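Local atomic coordinates of Lmo2119 protein (Listeria monocytogenes serovar 1/2a, PDB entry 5HQH), a protein that is of unknown function but carries a YbbR-like domain, the piece of a longer, probably exported Listeria protein described here. Residues A[14-19]-A[36-41]; A[31-36]-A[87-92]. One frame throughout, in Å; residues are numbered along the deposited sequence.

How the contacts relate
Contact 1 pairs strand 35-42 with strand 9-21; contact 2 packs the loop leading into strand 35-42, and the first residues of that strand, against strand 84-98. Both belong to one mixed sheet of the YbbR-like domain. Their centres are about 9 Å apart, and they share Val36. Along the chain the segments come in the order 14-19, 31-36, 36-41, 87-92, so the two contacts interlock. Further bonds probably join them, from Val18 N to Glu34 O and from Asn88 N to Thr37 O. Strand 35-42 thus brings the first and last strands of the modelled chain into one sheet near the middle of the fold.

Contact 1: A[14-19]-A[36-41]; sequences ENVPVK and VTVTLS
Val16 and Val36 face each other as an antiparallel hydrogen-bonded pair, each backbone giving and receiving one bond. Val16 N reaches Val36 O at 2.9 Å, and Val36 N returns a bond of 2.8 Å to Val16 O.

At the bulge a water bridges the strands; beyond it direct pairing resumes, Val38 bonding Ile13. Asn15 N lies near Val36 O at too poor an angle to bond it and gives its hydrogen to the water 2.8 Å away, which also bonds Thr37 OG1 at 2.7 Å. A threonine suits this partly exposed place, its hydroxyl holding the water beside the strand.

The apolar contacts are made by valine methyls, short and branched enough to fill a sheet face. Val18 CG2 meets Val36 CG1 at 3.6 Å, and Val16 CG2 meets Val38 CG2 at 3.8 Å; in both pairs the side chains cross at about a right angle. Val16 CG1, anti to its backbone N (chi1 174°), also comes within 4.0 Å of Val38 CG2. Phe56 and Val58 also pack on Val16.

Asn15, with positive phi (62°), a value asparagine tolerates well, and Val16 both face Val36: a G1 beta bulge, at the corner where strand 9-21 turns.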
# COMPACT_ATOMS: atom_id res chain seq x y z
N GLU A 14 3.87 0.55 12.73
CA GLU A 14 2.44 0.30 12.74
C GLU A 14 1.65 1.49 12.16
O GLU A 14 2.13 2.62 12.10
CB GLU A 14 1.97 0.02 14.16
CG GLU A 14 2.57 -1.27 14.71
CD GLU A 14 2.22 -1.50 16.16
OE1 GLU A 14 1.04 -1.43 16.53
OE2 GLU A 14 3.15 -1.78 16.94
N ASN A 15 0.45 1.19 11.71
CA ASN A 15 -0.51 2.20 11.30
C ASN A 15 -0.06 3.06 10.13
O ASN A 15 -0.27 4.26 10.12
CB ASN A 15 -0.93 3.03 12.51
CG ASN A 15 -1.48 2.17 13.63
OD1 ASN A 15 -2.34 1.32 13.39
ND2 ASN A 15 -1.00 2.39 14.82
N VAL A 16 0.58 2.41 9.17
CA VAL A 16 1.05 3.10 7.97
C VAL A 16 -0.12 3.17 6.97
O VAL A 16 -0.73 2.15 6.66
CB VAL A 16 2.20 2.33 7.34
CG1 VAL A 16 2.58 2.95 6.04
CG2 VAL A 16 3.38 2.29 8.26
N PRO A 17 -0.43 4.36 6.45
CA PRO A 17 -1.55 4.45 5.51
C PRO A 17 -1.28 3.76 4.19
O PRO A 17 -0.12 3.62 3.75
CB PRO A 17 -1.71 5.95 5.32
CG PRO A 17 -0.41 6.54 5.64
CD PRO A 17 0.20 5.67 6.69
N VAL A 18 -2.36 3.33 3.54
CA VAL A 18 -2.29 2.73 2.21
C VAL A 18 -3.02 3.61 1.20
O VAL A 18 -4.21 3.89 1.37
CB VAL A 18 -2.95 1.34 2.19
CG1 VAL A 18 -2.87 0.75 0.78
CG2 VAL A 18 -2.34 0.40 3.21
N LYS A 19 -2.30 4.07 0.19
CA LYS A 19 -2.85 4.85 -0.90
C LYS A 19 -3.43 3.86 -1.91
O LYS A 19 -2.97 2.72 -2.02
CB LYS A 19 -1.75 5.69 -1.58
CG LYS A 19 -1.03 6.64 -0.64
CD LYS A 19 -1.81 7.88 -0.39
CE LYS A 19 -1.08 8.81 0.58
NZ LYS A 19 -1.25 8.34 2.00
N VAL A 36 -1.68 -0.39 7.52
CA VAL A 36 -0.98 -1.66 7.57
C VAL A 36 0.27 -1.53 8.42
O VAL A 36 0.67 -0.43 8.86
CB VAL A 36 -0.63 -2.17 6.16
CG1 VAL A 36 -1.89 -2.40 5.37
CG2 VAL A 36 0.28 -1.19 5.43
N THR A 37 0.93 -2.65 8.63
CA THR A 37 2.20 -2.67 9.34
C THR A 37 3.34 -2.89 8.36
O THR A 37 3.31 -3.83 7.56
CB THR A 37 2.22 -3.81 10.39
OG1 THR A 37 1.13 -3.63 11.29
CG2 THR A 37 3.51 -3.85 11.17
N VAL A 38 4.38 -2.06 8.43
CA VAL A 38 5.51 -2.17 7.52
C VAL A 38 6.77 -2.50 8.27
O VAL A 38 7.04 -1.89 9.31
CB VAL A 38 5.74 -0.84 6.74
CG1 VAL A 38 6.95 -0.92 5.83
CG2 VAL A 38 4.51 -0.52 5.90
N THR A 39 7.52 -3.50 7.80
CA THR A 39 8.79 -3.85 8.40
C THR A 39 9.91 -3.43 7.44
O THR A 39 9.88 -3.75 6.26
CB THR A 39 8.90 -5.36 8.66
OG1 THR A 39 7.83 -5.76 9.50
CG2 THR A 39 10.22 -5.70 9.32
N LEU A 40 10.88 -2.70 7.98
CA LEU A 40 12.04 -2.17 7.24
C LEU A 40 13.30 -2.73 7.84
O LEU A 40 13.42 -2.73 9.05
CB LEU A 40 12.13 -0.66 7.41
CG LEU A 40 10.94 0.17 6.96
CD1 LEU A 40 11.21 1.64 7.24
CD2 LEU A 40 10.66 -0.07 5.50
N SER A 41 14.25 -3.14 7.00
CA SER A 41 15.57 -3.56 7.50
C SER A 41 16.66 -3.07 6.56
O SER A 41 16.45 -2.97 5.34
CB SER A 41 15.63 -5.06 7.70
OG SER A 41 15.60 -5.72 6.48
O HOH W 1 -0.39 -1.48 12.06

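Contact 2: A[31-36]-A[87-92]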
# COMPACT_ATOMS: atom_id res chain seq x y z
N GLY A 31 -12.80 -2.14 0.53
CA GLY A 31 -12.08 -3.33 0.97
C GLY A 31 -10.61 -3.18 1.33
O GLY A 31 -10.09 -4.06 2.03
N ILE A 32 -9.93 -2.15 0.89
CA ILE A 32 -8.53 -2.06 1.27
C ILE A 32 -8.43 -1.50 2.72
O ILE A 32 -9.17 -0.60 3.10
CB ILE A 32 -7.76 -1.26 0.23
CG1 ILE A 32 -7.96 -1.92 -1.14
CG2 ILE A 32 -6.27 -1.21 0.54
CD1 ILE A 32 -7.46 -1.10 -2.28
N PRO A 33 -7.55 -2.11 3.56
CA PRO A 33 -7.40 -1.50 4.88
C PRO A 33 -6.83 -0.09 4.77
O PRO A 33 -6.04 0.18 3.89
CB PRO A 33 -6.40 -2.43 5.59
CG PRO A 33 -5.67 -3.09 4.49
CD PRO A 33 -6.72 -3.31 3.42
N GLU A 34 -7.26 0.80 5.66
CA GLU A 34 -6.75 2.17 5.72
C GLU A 34 -5.31 2.20 6.21
O GLU A 34 -4.58 3.08 5.80
CB GLU A 34 -7.61 3.06 6.60
CG GLU A 34 -8.94 3.37 5.92
CD GLU A 34 -10.02 3.92 6.81
OE1 GLU A 34 -9.75 4.38 7.94
OE2 GLU A 34 -11.17 3.88 6.31
N THR A 35 -4.92 1.22 7.02
CA THR A 35 -3.52 1.16 7.50
C THR A 35 -3.01 -0.26 7.55
O THR A 35 -3.79 -1.23 7.67
CB THR A 35 -3.29 1.80 8.88
OG1 THR A 35 -3.86 0.95 9.91
CG2 THR A 35 -3.82 3.19 8.96
N VAL A 36 -1.68 -0.39 7.52
CA VAL A 36 -0.98 -1.66 7.57
C VAL A 36 0.27 -1.53 8.42
O VAL A 36 0.67 -0.43 8.86
CB VAL A 36 -0.63 -2.17 6.16
CG1 VAL A 36 -1.89 -2.40 5.37
CG2 VAL A 36 0.28 -1.19 5.43
N VAL A 87 5.20 -5.79 3.92
CA VAL A 87 3.97 -5.18 4.36
C VAL A 87 3.06 -6.28 4.89
O VAL A 87 2.97 -7.37 4.27
CB VAL A 87 3.30 -4.47 3.18
CG1 VAL A 87 2.03 -3.78 3.60
CG2 VAL A 87 4.24 -3.48 2.50
N ASN A 88 2.38 -6.01 5.99
CA ASN A 88 1.44 -6.96 6.60
C ASN A 88 0.09 -6.28 6.80
O ASN A 88 0.02 -5.31 7.59
CB ASN A 88 1.98 -7.42 7.95
CG ASN A 88 1.02 -8.33 8.69
OD1 ASN A 88 0.15 -8.91 8.09
ND2 ASN A 88 1.16 -8.39 10.00
N PRO A 89 -0.98 -6.69 6.12
CA PRO A 89 -1.03 -7.81 5.18
C PRO A 89 -0.34 -7.53 3.84
O PRO A 89 -0.30 -6.37 3.40
CB PRO A 89 -2.54 -7.95 4.92
CG PRO A 89 -3.05 -6.57 5.07
CD PRO A 89 -2.29 -6.04 6.25
N ALA A 90 0.23 -8.57 3.22
CA ALA A 90 0.91 -8.39 1.93
C ALA A 90 -0.05 -8.24 0.77
O ALA A 90 0.24 -7.53 -0.17
CB ALA A 90 1.85 -9.54 1.66
N THR A 91 -1.20 -8.89 0.86
CA THR A 91 -2.17 -8.87 -0.19
C THR A 91 -3.50 -8.64 0.48
O THR A 91 -3.68 -9.04 1.64
CB THR A 91 -2.13 -10.21 -0.98
OG1 THR A 91 -0.79 -10.49 -1.41
CG2 THR A 91 -3.01 -10.18 -2.20
N VAL A 92 -4.43 -8.02 -0.24
CA VAL A 92 -5.78 -7.69 0.27
C VAL A 92 -6.86 -7.90 -0.75
O VAL A 92 -6.59 -7.86 -1.95
CB VAL A 92 -5.81 -6.20 0.77
CG1 VAL A 92 -4.75 -6.00 1.83
CG2 VAL A 92 -5.59 -5.23 -0.35
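Val36 CG2 meets Val87 CG1 at 3.6 Å, the two side chains crossing obliquely, in a contact that joins the segments through apolar packing without a hydrogen bond between them. The tighter part surrounds Val36, whose CG1 lies 3.8 Å from Pro89 CD. Between these methyl contacts, Val36 CB rests 3.5 Å from Asn88 O. A beta-branched valine suits the place because its two methyls serve two neighbours at once. Val87 CG1 is anti to the backbone N (chi1 -178°), the position from which it meets Val36. The cis peptide before Pro89 turns the chain between strand segments 87-88 and 91-92, and the proline ring gives that turn an apolar edge.

A second, less firmly defined group forms around Val92, since Ile32 and Pro33 each adopt two conformations. In one of them Pro33 meets Val92 tip to tip, with Pro33 CD 3.7 Å from Val92 CG1, and Val92 CG2 has Ile32 CG1 4.1 Å away, in a crossing at about a right angle. Pro33 suits this loop since its ring is rigid and offers carbon to the partner.

The packing is looser between the two prolines, with Pro33 CG 4.4 Å from Pro89 CG in that conformation. Both are partly exposed, and the neighbouring Asn88 is exposed, a suitable place for an amide side chain.

On the buried side, Leu74 of strand 68-77 touches both Val36 and Val87, and Val72 packs on Val92. Val18 and Val20 of strand 9-21 and Ala60 of strand 57-61 pack against Ile32, so the loop leading into strand 35-42 is held among strands 9-21, 57-61 and 84-98.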